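PDB 3EVT: phosphoglycerate dehydrogenase from Lactobacillus plantarum, which probably catalyses the NAD-dependent oxidation of 3-phosphoglycerate to 3-phosphohydroxypyruvate, the entry step of the phosphorylated route to serine. Local coordinates for residues L141-G146 / H206-T211; E212-T217 / P221-I226. All coordinates share one frame; numbering follows the deposited sequence.

Contact 1: residues L141-G146 / H206-T211; sequences LIYGTG and HHLFST
Tyr143 and Phe209 form a T-shaped (edge-to-face) aromatic pair, with Phe209 giving the edge and Tyr143 the face. The ring centroids stand 5.0 Å apart and the planes are turned 77° to each other. The CE1–CZ edge of Phe209 lies over the half of the tyrosine ring that carries CD2 and CE2, not over its centre: Phe209 CZ is 3.7 Å from Tyr143 CD2, and Phe209 CE1 is 3.8 Å from Tyr143 CE2. Phe209 CG sits anti to its own carbonyl carbon (chi1 -55°), and from there the ring reaches toward the strand.

Strand 139-143 ends at Tyr143, and the Gly144–Gly146 turn leads into helix 147-158, with Gly146 as its N-cap residue. This strand–turn–helix, with a GxGxxG pattern at Gly144, Gly146 and Gly149, is consistent with the dinucleotide-binding turn of a Rossmann domain. The backbone conformation of Gly144 would press any CB against the carbonyl O of Tyr143.

Aliphatic packing adds to the aromatic pair. Leu208 CD2 meets the opposite half of the tyrosine ring obliquely, 4.2 Å from Tyr143 CD1, while Leu208 CG lies over one face of the Phe209 ring. Both rings also touch Ile195 and Asn197 of the neighbouring strand 194-197.

No hydrogen bond joins 141-146 to 206-211. Two polar side chains of the loop bond outside the contact: His207 NE2 to Glu255, and Ser210 OG to Asp233. Ser210 is the N-cap residue of helix 211-215, but its OG does not cap the helix.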
# COMPACT_ATOMS: atom_id res chain seq x y z
N LEU A 141 7.10 12.82 5.23
CA LEU A 141 7.32 14.15 4.69
C LEU A 141 7.81 14.09 3.23
O LEU A 141 8.90 13.56 2.94
CB LEU A 141 8.34 14.88 5.60
CG LEU A 141 8.74 16.30 5.10
CD1 LEU A 141 7.51 17.25 4.99
CD2 LEU A 141 9.79 16.87 6.04
N ILE A 142 7.03 14.62 2.30
CA ILE A 142 7.44 14.63 0.86
C ILE A 142 7.67 16.06 0.34
O ILE A 142 6.81 16.91 0.47
CB ILE A 142 6.35 13.98 -0.07
CG1 ILE A 142 5.84 12.64 0.51
CG2 ILE A 142 6.84 13.86 -1.56
CD1 ILE A 142 4.48 12.14 -0.17
N TYR A 143 8.84 16.29 -0.23
CA TYR A 143 9.21 17.51 -0.92
C TYR A 143 8.84 17.38 -2.39
O TYR A 143 9.43 16.55 -3.12
CB TYR A 143 10.74 17.75 -0.80
CG TYR A 143 11.23 18.21 0.57
CD1 TYR A 143 11.66 19.54 0.77
CD2 TYR A 143 11.30 17.32 1.66
CE1 TYR A 143 12.14 19.96 1.99
CE2 TYR A 143 11.76 17.73 2.90
CZ TYR A 143 12.18 19.08 3.05
OH TYR A 143 12.63 19.53 4.28
N GLY A 144 7.87 18.18 -2.82
CA GLY A 144 7.34 18.05 -4.16
C GLY A 144 5.91 17.57 -4.09
O GLY A 144 5.66 16.38 -3.79
N THR A 145 4.96 18.45 -4.36
CA THR A 145 3.55 18.08 -4.29
C THR A 145 2.92 18.07 -5.70
O THR A 145 1.70 18.23 -5.87
CB THR A 145 2.77 18.97 -3.27
OG1 THR A 145 2.76 20.33 -3.72
CG2 THR A 145 3.40 18.90 -1.88
N GLY A 146 3.76 17.86 -6.72
CA GLY A 146 3.27 17.62 -8.08
C GLY A 146 2.58 16.26 -8.19
O GLY A 146 2.22 15.65 -7.16
N HIS A 206 19.81 22.57 -4.69
CA HIS A 206 21.04 21.81 -4.84
C HIS A 206 21.61 21.65 -3.44
O HIS A 206 21.65 22.63 -2.67
CB HIS A 206 22.03 22.52 -5.79
CG HIS A 206 23.37 21.85 -5.88
ND1 HIS A 206 24.36 22.02 -4.91
CD2 HIS A 206 23.89 21.00 -6.80
CE1 HIS A 206 25.42 21.30 -5.24
NE2 HIS A 206 25.16 20.67 -6.37
N HIS A 207 22.01 20.42 -3.09
CA HIS A 207 22.44 20.09 -1.73
C HIS A 207 21.46 20.58 -0.65
O HIS A 207 21.86 21.01 0.44
CB HIS A 207 23.88 20.58 -1.47
CG HIS A 207 24.92 19.76 -2.17
ND1 HIS A 207 26.25 19.75 -1.80
CD2 HIS A 207 24.82 18.88 -3.21
CE1 HIS A 207 26.92 18.92 -2.58
NE2 HIS A 207 26.08 18.38 -3.45
N LEU A 208 20.17 20.55 -0.98
CA LEU A 208 19.11 20.88 -0.03
C LEU A 208 19.14 19.87 1.11
O LEU A 208 19.01 20.21 2.29
CB LEU A 208 17.75 20.86 -0.74
CG LEU A 208 16.61 21.08 0.24
CD1 LEU A 208 16.94 22.29 1.03
CD2 LEU A 208 15.28 21.23 -0.45
N PHE A 209 19.37 18.60 0.76
CA PHE A 209 19.54 17.55 1.77
C PHE A 209 20.99 17.46 2.23
O PHE A 209 21.84 16.76 1.67
CB PHE A 209 18.90 16.24 1.27
CG PHE A 209 17.45 16.43 0.91
CD1 PHE A 209 16.45 16.27 1.87
CD2 PHE A 209 17.08 16.86 -0.37
CE1 PHE A 209 15.08 16.51 1.56
CE2 PHE A 209 15.75 17.12 -0.68
CZ PHE A 209 14.73 16.93 0.30
N SER A 210 21.28 18.20 3.29
CA SER A 210 22.64 18.32 3.75
C SER A 210 22.66 18.61 5.25
O SER A 210 21.63 18.43 5.95
CB SER A 210 23.33 19.44 2.95
OG SER A 210 24.74 19.34 3.04
N THR A 211 23.82 19.04 5.75
CA THR A 211 24.03 19.15 7.21
C THR A 211 22.92 19.87 7.96
O THR A 211 22.41 19.32 8.95
CB THR A 211 25.47 19.70 7.63
OG1 THR A 211 26.43 18.64 7.56
CG2 THR A 211 25.46 20.19 9.07

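Contact 2: residues E212-T217 / P221-I226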
# COMPACT_ATOMS: atom_id res chain seq x y z
N GLU A 212 22.55 21.09 7.56
CA GLU A 212 21.55 21.82 8.34
C GLU A 212 20.24 21.05 8.45
O GLU A 212 19.70 20.86 9.56
CB GLU A 212 21.29 23.21 7.76
N LEU A 213 19.73 20.61 7.29
CA LEU A 213 18.46 19.83 7.18
C LEU A 213 18.47 18.61 8.08
O LEU A 213 17.60 18.44 8.93
CB LEU A 213 18.14 19.42 5.73
CG LEU A 213 16.76 18.73 5.52
CD1 LEU A 213 16.14 18.93 4.13
CD2 LEU A 213 16.72 17.24 5.89
N PHE A 214 19.52 17.80 7.92
CA PHE A 214 19.67 16.58 8.67
C PHE A 214 19.66 16.86 10.17
O PHE A 214 19.08 16.10 10.93
CB PHE A 214 20.94 15.82 8.26
CG PHE A 214 20.92 15.32 6.84
CD1 PHE A 214 19.71 14.99 6.23
CD2 PHE A 214 22.10 15.20 6.11
CE1 PHE A 214 19.68 14.53 4.93
CE2 PHE A 214 22.08 14.76 4.78
CZ PHE A 214 20.86 14.42 4.18
N GLN A 215 20.31 17.94 10.58
CA GLN A 215 20.37 18.31 12.00
C GLN A 215 19.01 18.70 12.60
O GLN A 215 18.86 18.63 13.80
CB GLN A 215 21.37 19.47 12.21
CG GLN A 215 22.65 19.06 12.97
CD GLN A 215 23.89 19.89 12.60
OE1 GLN A 215 23.86 21.14 12.61
NE2 GLN A 215 24.99 19.19 12.27
N GLN A 216 18.05 19.15 11.79
CA GLN A 216 16.73 19.49 12.28
C GLN A 216 15.80 18.28 12.55
O GLN A 216 14.69 18.47 13.05
CB GLN A 216 16.00 20.44 11.31
CG GLN A 216 16.63 21.81 11.16
CD GLN A 216 16.04 22.54 9.97
OE1 GLN A 216 15.11 23.34 10.11
NE2 GLN A 216 16.54 22.25 8.80
N THR A 217 16.24 17.06 12.25
CA THR A 217 15.39 15.88 12.38
C THR A 217 15.53 15.37 13.79
O THR A 217 16.63 15.42 14.34
CB THR A 217 15.76 14.70 11.41
OG1 THR A 217 17.01 14.10 11.78
CG2 THR A 217 15.79 15.12 9.97
N PRO A 221 14.93 9.68 11.02
CA PRO A 221 14.09 9.20 9.90
C PRO A 221 14.89 8.50 8.79
O PRO A 221 16.11 8.50 8.78
CB PRO A 221 13.45 10.48 9.36
CG PRO A 221 14.60 11.49 9.54
CD PRO A 221 15.27 11.11 10.89
N MET A 222 14.17 7.86 7.87
CA MET A 222 14.78 7.25 6.70
C MET A 222 14.71 8.29 5.54
O MET A 222 13.67 8.96 5.34
CB MET A 222 14.05 5.94 6.38
CG MET A 222 14.47 5.22 5.08
SD MET A 222 13.58 3.67 4.73
CE MET A 222 14.53 3.24 3.27
N LEU A 223 15.80 8.46 4.79
CA LEU A 223 15.80 9.42 3.70
C LEU A 223 15.67 8.70 2.38
O LEU A 223 16.39 7.72 2.16
CB LEU A 223 17.06 10.29 3.69
CG LEU A 223 17.15 11.22 2.45
CD1 LEU A 223 16.16 12.42 2.58
CD2 LEU A 223 18.56 11.73 2.31
N ILE A 224 14.76 9.15 1.51
CA ILE A 224 14.62 8.50 0.22
C ILE A 224 14.72 9.51 -0.89
O ILE A 224 13.99 10.49 -0.88
CB ILE A 224 13.28 7.73 0.11
CG1 ILE A 224 13.22 6.62 1.18
CG2 ILE A 224 13.15 7.14 -1.33
CD1 ILE A 224 11.92 6.41 1.76
N ASN A 225 15.59 9.27 -1.87
CA ASN A 225 15.76 10.23 -2.97
C ASN A 225 15.32 9.67 -4.30
O ASN A 225 15.94 8.78 -4.86
CB ASN A 225 17.22 10.74 -3.10
CG ASN A 225 17.31 11.96 -4.01
OD1 ASN A 225 16.28 12.47 -4.46
ND2 ASN A 225 18.52 12.44 -4.27
N ILE A 226 14.23 10.20 -4.82
CA ILE A 226 13.77 9.82 -6.14
C ILE A 226 13.66 11.13 -6.92
O ILE A 226 12.92 11.22 -7.88
CB ILE A 226 12.41 9.10 -6.09
CG1 ILE A 226 11.45 9.86 -5.17
CG2 ILE A 226 12.55 7.64 -5.63
CD1 ILE A 226 10.00 9.71 -5.53
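Thr217 packs its side chain against the ring of Pro221 where the chain turns from helix 211-215 into strand 222-225. CB and both its branches take part: OG1 lies 3.6 Å and CB 3.7 Å from Pro221 CD, while Thr217 CG2 comes to 3.8 Å from Pro221 CG.

The second apolar touch is further along the strand. Leu223 CD2 approaches the outer end of the Phe214 ring obliquely, 4.0 Å from both Phe214 CE1 and Phe214 CZ, and the two side chains cross at about a right angle. With its CG opposite the backbone N (chi1 174°), Leu223 extends toward the helix; its side chain also touches Ile195.

No hydrogen bond crosses between the two segments; Thr217 bonds back to its own helix. Thr217 N donates to Phe214 O at 3.3 Å. A chi1 of 69° sets OG1 between the backbone N and the carbonyl carbon, 3.0 Å from Phe214 O and also within bonding reach of Gln245 O, two acceptors for a single proton. A glycine in place of Thr217 would probably take away the surface on which Pro221 CG and CD rest and leave the Gln245 carbonyl without its hydroxyl partner.

Helix 211-215 connects strand 194-197 to its parallel neighbour 222-225 in a beta-alpha-beta crossover, the repeating unit of a Rossmann-type NAD-binding domain.

How the contacts relate
Contacts 1 and 2 follow one another in the chain, and their centres are about 8 Å apart over the same parallel sheet. Residues 206-211 run straight into helix 211-215, and side chains of the two contacts touch: Tyr143 OH lies 3.6 Å from Leu213 CD1, and Phe209 CD1 lies 3.9 Å from Leu223 CD1. Lying across strand 194-197, the Phe209 ring thus meets side chains of the strands on either side of it, Tyr143 and Leu223. Segment 141-146 of contact 1 runs on from Tyr143 into the glycine-rich turn, where NAD would be expected to bind in this family, whereas contact 2 packs helix 211-215 and the turn after it against strand 222-225 and the residue before it.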